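Local atomic coordinates of oligopeptide ABC transporter, periplasmic oligopeptide-binding protein, putative (Thermotoga maritima MSB8, PDB entry 5IPW), a protein that probably binds oligopeptides outside the cytoplasmic membrane and delivers them to an ABC transporter for uptake. Residues T62-G75 against K291-H303. Residues are numbered along the deposited sequence; the frame is centred on the assembly and turned at random.
Sequences TWRRVWKGPSDRWG and KAISGEIDMQWRH
R64 and D298 are joined through side chain and backbone alike. R64 NE reaches D298 OD2 and NH2 reaches OD1 (2.9 Å), a side-on, two-nitrogen salt bridge in which both oxygens lie in the guanidinium plane but are met from above the carboxylate plane. D298 OD2 also accepts R64 N (2.9 Å), on its anti side, while D298 N returns a bond to R64 O (3.0 Å). Two residues further on, the Q300 amide takes both the N-H and the C=O of V66, as a neighbouring strand's backbone would: V66 N donates to OE1 (3.0 Å, 173°) and NE2 donates to V66 O. With CG anti to the backbone N (chi1 -170°) and an extended chain, Q300 reaches V66, its CG over one face of the R65 guanidinium. W63 NE1 donates to M299 O (2.9 Å), which lies in the indole plane and receives it on a lone pair. Farther on, D72 divides its oxygens: OD1 takes R302 NE (2.8 Å), whereas OD2 takes H303 NE2 (2.7 Å, 177°) on its syn side and K68 N on its anti side. The K68 ammonium salt-bridges D285. Strand 62-67, hydrogen-bonded to strand 276-281, and the D72 turn thus meet region 297-303, including edge strand 299-300 of another sheet, through one backbone bond and mostly side-chain bonds, within the family 5 solute-binding fold.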
ATOM      1  N   THR A  62      24.535 -11.628   9.183  1.00 37.86           N
ATOM      2  CA  THR A  62      24.187 -11.504   7.779  1.00 37.04           C
ATOM      3  C   THR A  62      22.808 -12.100   7.599  1.00 37.88           C
ATOM      4  O   THR A  62      22.576 -13.270   7.890  1.00 41.54           O
ATOM      5  CB  THR A  62      25.199 -12.206   6.844  1.00 36.63           C
ATOM      6  OG1 THR A  62      26.486 -11.585   6.967  1.00 36.57           O
ATOM      7  CG2 THR A  62      24.765 -12.103   5.389  1.00 36.11           C
ATOM      8  N   TRP A  63      21.907 -11.266   7.105  1.00 38.09           N
ATOM      9  CA  TRP A  63      20.519 -11.603   6.916  1.00 39.14           C
ATOM     10  C   TRP A  63      20.379 -12.221   5.526  1.00 41.12           C
ATOM     11  O   TRP A  63      20.508 -11.527   4.507  1.00 40.59           O
ATOM     12  CB  TRP A  63      19.690 -10.317   7.088  1.00 38.22           C
ATOM     13  CG  TRP A  63      18.242 -10.349   6.732  1.00 37.71           C
ATOM     14  CD1 TRP A  63      17.474 -11.429   6.384  1.00 39.59           C
ATOM     15  CD2 TRP A  63      17.369  -9.222   6.727  1.00 38.78           C
ATOM     16  NE1 TRP A  63      16.171 -11.030   6.137  1.00 38.09           N
ATOM     17  CE2 TRP A  63      16.086  -9.680   6.350  1.00 38.40           C
ATOM     18  CE3 TRP A  63      17.546  -7.862   7.011  1.00 38.43           C
ATOM     19  CZ2 TRP A  63      14.996  -8.824   6.244  1.00 39.91           C
ATOM     20  CZ3 TRP A  63      16.470  -7.018   6.900  1.00 38.45           C
ATOM     21  CH2 TRP A  63      15.206  -7.498   6.521  1.00 39.51           C
ATOM     22  N   ARG A  64      20.112 -13.527   5.503  1.00 40.78           N
ATOM     23  CA  ARG A  64      19.996 -14.284   4.266  1.00 41.08           C
ATOM     24  C   ARG A  64      18.597 -14.218   3.697  1.00 40.46           C
ATOM     25  O   ARG A  64      17.630 -14.595   4.362  1.00 39.83           O
ATOM     26  CB  ARG A  64      20.367 -15.749   4.499  1.00 43.28           C
ATOM     27  CG  ARG A  64      21.790 -15.945   5.012  1.00 45.31           C
ATOM     28  CD  ARG A  64      22.026 -17.373   5.460  1.00 46.42           C
ATOM     29  NE  ARG A  64      21.181 -17.708   6.602  1.00 48.24           N
ATOM     30  CZ  ARG A  64      20.920 -18.939   7.028  1.00 52.71           C
ATOM     31  NH1 ARG A  64      21.445 -20.005   6.423  1.00 54.23           N
ATOM     32  NH2 ARG A  64      20.125 -19.109   8.078  1.00 53.42           N
ATOM     33  N   ARG A  65      18.502 -13.736   2.460  1.00 39.89           N
ATOM     34  CA  ARG A  65      17.260 -13.774   1.703  1.00 39.66           C
ATOM     35  C   ARG A  65      17.520 -14.360   0.319  1.00 39.53           C
ATOM     36  O   ARG A  65      18.655 -14.708  -0.028  1.00 40.65           O
ATOM     37  CB  ARG A  65      16.692 -12.366   1.536  1.00 41.20           C
ATOM     38  CG  ARG A  65      16.500 -11.566   2.810  1.00 41.08           C
ATOM     39  CD  ARG A  65      15.882 -10.204   2.487  1.00 40.78           C
ATOM     40  NE  ARG A  65      14.479 -10.117   2.889  1.00 40.52           N
ATOM     41  CZ  ARG A  65      13.460  -9.744   2.115  1.00 41.34           C
ATOM     42  NH1 ARG A  65      13.638  -9.397   0.851  1.00 41.56           N
ATOM     43  NH2 ARG A  65      12.231  -9.705   2.624  1.00 40.75           N
ATOM     44  N   VAL A  66      16.463 -14.443  -0.478  1.00 38.24           N
ATOM     45  CA  VAL A  66      16.577 -14.853  -1.872  1.00 39.28           C
ATOM     46  C   VAL A  66      15.770 -13.913  -2.766  1.00 40.49           C
ATOM     47  O   VAL A  66      14.693 -13.456  -2.379  1.00 39.71           O
ATOM     48  CB  VAL A  66      16.097 -16.315  -2.084  1.00 37.26           C
ATOM     49  CG1 VAL A  66      16.965 -17.280  -1.298  1.00 37.17           C
ATOM     50  CG2 VAL A  66      14.642 -16.494  -1.691  1.00 36.58           C
ATOM     51  N   TRP A  67      16.290 -13.639  -3.961  1.00 43.13           N
ATOM     52  CA  TRP A  67      15.546 -12.854  -4.962  1.00 45.25           C
ATOM     53  C   TRP A  67      15.708 -13.384  -6.398  1.00 47.63           C
ATOM     54  O   TRP A  67      16.540 -14.256  -6.676  1.00 47.82           O
ATOM     55  CB  TRP A  67      15.940 -11.374  -4.880  1.00 44.32           C
ATOM     56  CG  TRP A  67      17.247 -11.003  -5.536  1.00 41.96           C
ATOM     57  CD1 TRP A  67      18.367 -11.775  -5.663  1.00 40.86           C
ATOM     58  CD2 TRP A  67      17.568  -9.736  -6.120  1.00 41.19           C
ATOM     59  NE1 TRP A  67      19.360 -11.073  -6.302  1.00 40.52           N
ATOM     60  CE2 TRP A  67      18.895  -9.817  -6.594  1.00 40.56           C
ATOM     61  CE3 TRP A  67      16.860  -8.540  -6.291  1.00 40.76           C
ATOM     62  CZ2 TRP A  67      19.528  -8.749  -7.230  1.00 41.27           C
ATOM     63  CZ3 TRP A  67      17.489  -7.478  -6.926  1.00 40.60           C
ATOM     64  CH2 TRP A  67      18.811  -7.591  -7.390  1.00 41.53           C
ATOM     65  N   LYS A  68      14.906 -12.822  -7.297  1.00 50.64           N
ATOM     66  CA  LYS A  68      14.892 -13.205  -8.713  1.00 51.65           C
ATOM     67  C   LYS A  68      15.753 -12.288  -9.604  1.00 52.34           C
ATOM     68  O   LYS A  68      15.430 -12.070 -10.774  1.00 53.06           O
ATOM     69  CB  LYS A  68      13.445 -13.220  -9.209  1.00 51.98           C
ATOM     70  CG  LYS A  68      12.608 -14.310  -8.561  1.00 54.12           C
ATOM     71  CD  LYS A  68      11.146 -14.209  -8.957  1.00 56.13           C
ATOM     72  CE  LYS A  68      10.363 -15.394  -8.424  1.00 58.76           C
ATOM     73  NZ  LYS A  68       8.905 -15.209  -8.624  1.00 61.03           N
ATOM     74  N   GLY A  69      16.849 -11.769  -9.046  1.00 51.65           N
ATOM     75  CA  GLY A  69      17.764 -10.886  -9.766  1.00 50.00           C
ATOM     76  C   GLY A  69      17.221  -9.482  -9.998  1.00 50.13           C
ATOM     77  O   GLY A  69      16.148  -9.131  -9.494  1.00 47.11           O
ATOM     78  N   PRO A  70      17.949  -8.674 -10.791  1.00 50.18           N
ATOM     79  CA  PRO A  70      17.634  -7.266 -11.061  1.00 51.37           C
ATOM     80  C   PRO A  70      16.160  -6.976 -11.320  1.00 52.31           C
ATOM     81  O   PRO A  70      15.665  -5.914 -10.960  1.00 55.05           O
ATOM     82  CB  PRO A  70      18.466  -6.968 -12.304  1.00 51.12           C
ATOM     83  CG  PRO A  70      19.671  -7.837 -12.144  1.00 51.62           C
ATOM     84  CD  PRO A  70      19.200  -9.086 -11.456  1.00 50.92           C
ATOM     85  N   SER A  71      15.478  -7.922 -11.950  1.00 54.32           N
ATOM     86  CA  SER A  71      14.029  -7.888 -12.128  1.00 53.81           C
ATOM     87  C   SER A  71      13.273  -7.642 -10.825  1.00 52.90           C
ATOM     88  O   SER A  71      12.229  -7.002 -10.808  1.00 52.22           O
ATOM     89  CB  SER A  71      13.581  -9.232 -12.702  1.00 55.67           C
ATOM     90  OG  SER A  71      12.183  -9.397 -12.587  1.00 61.44           O
ATOM     91  N   ASP A  72      13.813  -8.171  -9.735  1.00 53.55           N
ATOM     92  CA  ASP A  72      13.182  -8.116  -8.418  1.00 52.79           C
ATOM     93  C   ASP A  72      13.600  -6.854  -7.645  1.00 51.88           C
ATOM     94  O   ASP A  72      13.787  -6.890  -6.437  1.00 49.40           O
ATOM     95  CB  ASP A  72      13.596  -9.380  -7.646  1.00 51.42           C
ATOM     96  CG  ASP A  72      12.514  -9.906  -6.738  1.00 49.05           C
ATOM     97  OD1 ASP A  72      11.431  -9.284  -6.615  1.00 47.90           O
ATOM     98  OD2 ASP A  72      12.766 -10.975  -6.147  1.00 47.09           O
ATOM     99  N   ARG A  73      13.716  -5.741  -8.365  1.00 54.35           N
ATOM    100  CA  ARG A  73      14.240  -4.473  -7.847  1.00 51.97           C
ATOM    101  C   ARG A  73      13.511  -3.999  -6.587  1.00 49.18           C
ATOM    102  O   ARG A  73      14.144  -3.682  -5.579  1.00 45.49           O
ATOM    103  CB  ARG A  73      14.138  -3.411  -8.956  1.00 51.38           C
ATOM    104  CG  ARG A  73      14.464  -1.978  -8.560  1.00 52.80           C
ATOM    105  CD  ARG A  73      14.331  -1.041  -9.754  1.00 51.55           C
ATOM    106  NE  ARG A  73      15.377  -1.276 -10.744  1.00 50.59           N
ATOM    107  CZ  ARG A  73      16.596  -0.736 -10.719  1.00 52.94           C
ATOM    108  NH1 ARG A  73      16.961   0.100  -9.754  1.00 57.02           N
ATOM    109  NH2 ARG A  73      17.468  -1.028 -11.675  1.00 52.12           N
ATOM    110  N   TRP A  74      12.185  -3.984  -6.647  1.00 49.16           N
ATOM    111  CA  TRP A  74      11.369  -3.327  -5.619  1.00 51.68           C
ATOM    112  C   TRP A  74      11.306  -4.060  -4.289  1.00 49.74           C
ATOM    113  O   TRP A  74      10.903  -3.482  -3.284  1.00 52.45           O
ATOM    114  CB  TRP A  74       9.965  -3.067  -6.142  1.00 52.94           C
ATOM    115  CG  TRP A  74      10.013  -2.219  -7.345  1.00 58.06           C
ATOM    116  CD1 TRP A  74       9.765  -2.606  -8.622  1.00 61.16           C
ATOM    117  CD2 TRP A  74      10.399  -0.842  -7.406  1.00 61.21           C
ATOM    118  NE1 TRP A  74       9.943  -1.550  -9.479  1.00 63.01           N
ATOM    119  CE2 TRP A  74      10.333  -0.454  -8.758  1.00 62.74           C
ATOM    120  CE3 TRP A  74      10.774   0.106  -6.446  1.00 61.18           C
ATOM    121  CZ2 TRP A  74      10.629   0.844  -9.179  1.00 63.15           C
ATOM    122  CZ3 TRP A  74      11.071   1.395  -6.865  1.00 61.01           C
ATOM    123  CH2 TRP A  74      10.996   1.752  -8.220  1.00 61.88           C
ATOM    124  N   GLY A  75      11.697  -5.325  -4.284  1.00 46.36           N
ATOM    125  CA  GLY A  75      11.855  -6.057  -3.043  1.00 46.06           C
ATOM    126  C   GLY A  75      13.000  -5.510  -2.220  1.00 43.26           C
ATOM    127  O   GLY A  75      12.918  -5.452  -0.997  1.00 43.46           O
ATOM    128  N   LYS A 291      14.174 -23.511   0.151  1.00 55.35           N
ATOM    129  CA  LYS A 291      15.151 -22.850   1.007  1.00 53.98           C
ATOM    130  C   LYS A 291      14.477 -22.288   2.254  1.00 50.07           C
ATOM    131  O   LYS A 291      15.040 -22.338   3.347  1.00 46.44           O
ATOM    132  CB  LYS A 291      15.872 -21.754   0.231  1.00 56.54           C
ATOM    133  CG  LYS A 291      16.681 -22.293  -0.937  1.00 58.77           C
ATOM    134  CD  LYS A 291      17.472 -21.204  -1.640  1.00 60.02           C
ATOM    135  CE  LYS A 291      18.932 -21.200  -1.212  1.00 62.83           C
ATOM    136  NZ  LYS A 291      19.729 -22.190  -1.993  1.00 63.12           N
ATOM    137  N   ALA A 292      13.269 -21.764   2.078  1.00 48.19           N
ATOM    138  CA  ALA A 292      12.433 -21.340   3.193  1.00 49.52           C
ATOM    139  C   ALA A 292      12.218 -22.484   4.169  1.00 52.97           C
ATOM    140  O   ALA A 292      12.520 -22.383   5.356  1.00 56.67           O
ATOM    141  CB  ALA A 292      11.092 -20.855   2.674  1.00 49.64           C
ATOM    142  N   ILE A 293      11.704 -23.580   3.630  1.00 57.45           N
ATOM    143  CA  ILE A 293      11.375 -24.786   4.382  1.00 58.31           C
ATOM    144  C   ILE A 293      12.585 -25.421   5.064  1.00 54.78           C
ATOM    145  O   ILE A 293      12.449 -26.064   6.110  1.00 54.56           O
ATOM    146  CB  ILE A 293      10.701 -25.788   3.428  1.00 64.40           C
ATOM    147  CG1 ILE A 293       9.223 -25.445   3.315  1.00 68.69           C
ATOM    148  CG2 ILE A 293      10.860 -27.219   3.888  1.00 69.17           C
ATOM    149  CD1 ILE A 293       8.547 -26.136   2.154  1.00 73.64           C
ATOM    150  N   SER A 294      13.761 -25.241   4.477  1.00 50.90           N
ATOM    151  CA  SER A 294      14.986 -25.820   5.020  1.00 51.33           C
ATOM    152  C   SER A 294      15.648 -24.911   6.035  1.00 52.14           C
ATOM    153  O   SER A 294      16.725 -25.230   6.538  1.00 50.97           O
ATOM    154  CB  SER A 294      15.976 -26.087   3.891  1.00 52.24           C
ATOM    155  OG  SER A 294      15.299 -26.477   2.710  1.00 54.03           O
ATOM    156  N   GLY A 295      15.029 -23.766   6.315  1.00 52.90           N
ATOM    157  CA  GLY A 295      15.587 -22.802   7.253  1.00 53.10           C
ATOM    158  C   GLY A 295      16.807 -22.091   6.714  1.00 53.43           C
ATOM    159  O   GLY A 295      17.710 -21.736   7.476  1.00 53.47           O
ATOM    160  N   GLU A 296      16.836 -21.882   5.402  1.00 54.26           N
ATOM    161  CA  GLU A 296      17.949 -21.189   4.758  1.00 57.55           C
ATOM    162  C   GLU A 296      17.628 -19.713   4.497  1.00 53.62           C
ATOM    163  O   GLU A 296      18.450 -18.989   3.944  1.00 52.86           O
ATOM    164  CB  GLU A 296      18.336 -21.894   3.456  1.00 62.18           C
ATOM    165  CG  GLU A 296      19.057 -23.217   3.670  1.00 67.65           C
ATOM    166  CD  GLU A 296      19.493 -23.879   2.371  1.00 73.17           C
ATOM    167  OE1 GLU A 296      19.026 -23.462   1.289  1.00 76.83           O
ATOM    168  OE2 GLU A 296      20.306 -24.825   2.432  1.00 77.94           O
ATOM    169  N   ILE A 297      16.433 -19.280   4.893  1.00 48.91           N
ATOM    170  CA  ILE A 297      16.042 -17.881   4.816  1.00 46.55           C
ATOM    171  C   ILE A 297      15.810 -17.347   6.233  1.00 45.67           C
ATOM    172  O   ILE A 297      15.000 -17.887   6.984  1.00 49.29           O
ATOM    173  CB  ILE A 297      14.762 -17.711   3.986  1.00 45.72           C
ATOM    174  CG1 ILE A 297      14.978 -18.266   2.575  1.00 43.90           C
ATOM    175  CG2 ILE A 297      14.346 -16.241   3.957  1.00 47.44           C
ATOM    176  CD1 ILE A 297      13.835 -18.014   1.614  1.00 43.39           C
ATOM    177  N   ASP A 298      16.528 -16.284   6.584  1.00 42.98           N
ATOM    178  CA  ASP A 298      16.494 -15.728   7.935  1.00 40.16           C
ATOM    179  C   ASP A 298      15.209 -14.964   8.220  1.00 38.23           C
ATOM    180  O   ASP A 298      14.656 -15.058   9.316  1.00 36.99           O
ATOM    181  CB  ASP A 298      17.704 -14.840   8.158  1.00 40.32           C
ATOM    182  CG  ASP A 298      18.973 -15.638   8.348  1.00 40.90           C
ATOM    183  OD1 ASP A 298      18.923 -16.644   9.092  1.00 41.35           O
ATOM    184  OD2 ASP A 298      20.020 -15.249   7.774  1.00 39.08           O
ATOM    185  N   MET A 299      14.737 -14.215   7.232  1.00 36.74           N
ATOM    186  CA  MET A 299      13.407 -13.620   7.281  1.00 37.09           C
ATOM    187  C   MET A 299      13.029 -13.103   5.903  1.00 36.56           C
ATOM    188  O   MET A 299      13.823 -12.428   5.240  1.00 38.00           O
ATOM    189  CB  MET A 299      13.331 -12.504   8.352  1.00 38.37           C
ATOM    190  CG  MET A 299      12.850 -11.130   7.880  1.00 38.10           C
ATOM    191  SD  MET A 299      11.112 -10.984   7.511  1.00 39.21           S
ATOM    192  CE  MET A 299      11.173  -9.753   6.253  1.00 37.59           C
ATOM    193  N   GLN A 300      11.814 -13.413   5.477  1.00 36.20           N
ATOM    194  CA  GLN A 300      11.330 -12.929   4.198  1.00 38.16           C
ATOM    195  C   GLN A 300       9.834 -13.074   4.115  1.00 39.18           C
ATOM    196  O   GLN A 300       9.243 -13.988   4.684  1.00 38.78           O
ATOM    197  CB  GLN A 300      11.987 -13.680   3.036  1.00 40.31           C
ATOM    198  CG  GLN A 300      11.709 -13.061   1.675  1.00 41.58           C
ATOM    199  CD  GLN A 300      12.663 -13.536   0.583  1.00 41.77           C
ATOM    200  OE1 GLN A 300      13.813 -13.884   0.845  1.00 40.07           O
ATOM    201  NE2 GLN A 300      12.184 -13.535  -0.654  1.00 42.83           N
ATOM    202  N   TRP A 301       9.228 -12.133   3.414  1.00 42.50           N
ATOM    203  CA  TRP A 301       7.812 -12.168   3.113  1.00 45.25           C
ATOM    204  C   TRP A 301       7.591 -12.178   1.607  1.00 50.01           C
ATOM    205  O   TRP A 301       6.644 -12.800   1.118  1.00 51.16           O
ATOM    206  CB  TRP A 301       7.129 -10.941   3.714  1.00 44.71           C
ATOM    207  CG  TRP A 301       5.728 -10.731   3.239  1.00 43.83           C
ATOM    208  CD1 TRP A 301       4.617 -11.383   3.665  1.00 44.34           C
ATOM    209  CD2 TRP A 301       5.294  -9.797   2.251  1.00 45.33           C
ATOM    210  NE1 TRP A 301       3.507 -10.915   3.001  1.00 44.87           N
ATOM    211  CE2 TRP A 301       3.895  -9.943   2.123  1.00 44.58           C
ATOM    212  CE3 TRP A 301       5.952  -8.843   1.461  1.00 45.65           C
ATOM    213  CZ2 TRP A 301       3.136  -9.177   1.237  1.00 46.77           C
ATOM    214  CZ3 TRP A 301       5.196  -8.073   0.577  1.00 45.53           C
ATOM    215  CH2 TRP A 301       3.801  -8.247   0.472  1.00 46.55           C
ATOM    216  N   ARG A 302       8.475 -11.504   0.877  1.00 53.05           N
ATOM    217  CA  ARG A 302       8.177 -11.095  -0.481  1.00 54.48           C
ATOM    218  C   ARG A 302       7.555 -12.209  -1.329  1.00 58.06           C
ATOM    219  O   ARG A 302       6.392 -12.104  -1.747  1.00 61.95           O
ATOM    220  CB  ARG A 302       9.416 -10.530  -1.160  1.00 52.08           C
ATOM    221  CG  ARG A 302       9.105  -9.922  -2.512  1.00 51.05           C
ATOM    222  CD  ARG A 302      10.229  -9.026  -2.981  1.00 51.35           C
ATOM    223  NE  ARG A 302      10.024  -8.553  -4.349  1.00 50.98           N
ATOM    224  CZ  ARG A 302       9.131  -7.638  -4.718  1.00 48.27           C
ATOM    225  NH1 ARG A 302       8.320  -7.086  -3.833  1.00 48.59           N
ATOM    226  NH2 ARG A 302       9.039  -7.275  -5.990  1.00 49.08           N
ATOM    227  N   HIS A 303       8.298 -13.274  -1.590  1.00 54.55           N
ATOM    228  CA  HIS A 303       7.741 -14.319  -2.454  1.00 52.95           C
ATOM    229  C   HIS A 303       7.036 -15.400  -1.666  1.00 55.40           C
ATOM    230  O   HIS A 303       6.153 -16.066  -2.189  1.00 61.29           O
ATOM    231  CB  HIS A 303       8.813 -14.862  -3.366  1.00 49.30           C
ATOM    232  CG  HIS A 303       9.387 -13.806  -4.247  1.00 47.08           C
ATOM    233  ND1 HIS A 303       8.604 -13.050  -5.092  1.00 45.06           N
ATOM    234  CD2 HIS A 303      10.648 -13.331  -4.373  1.00 45.50           C
ATOM    235  CE1 HIS A 303       9.364 -12.179  -5.729  1.00 44.90           C
ATOM    236  NE2 HIS A 303      10.608 -12.327  -5.308  1.00 44.85           N
TER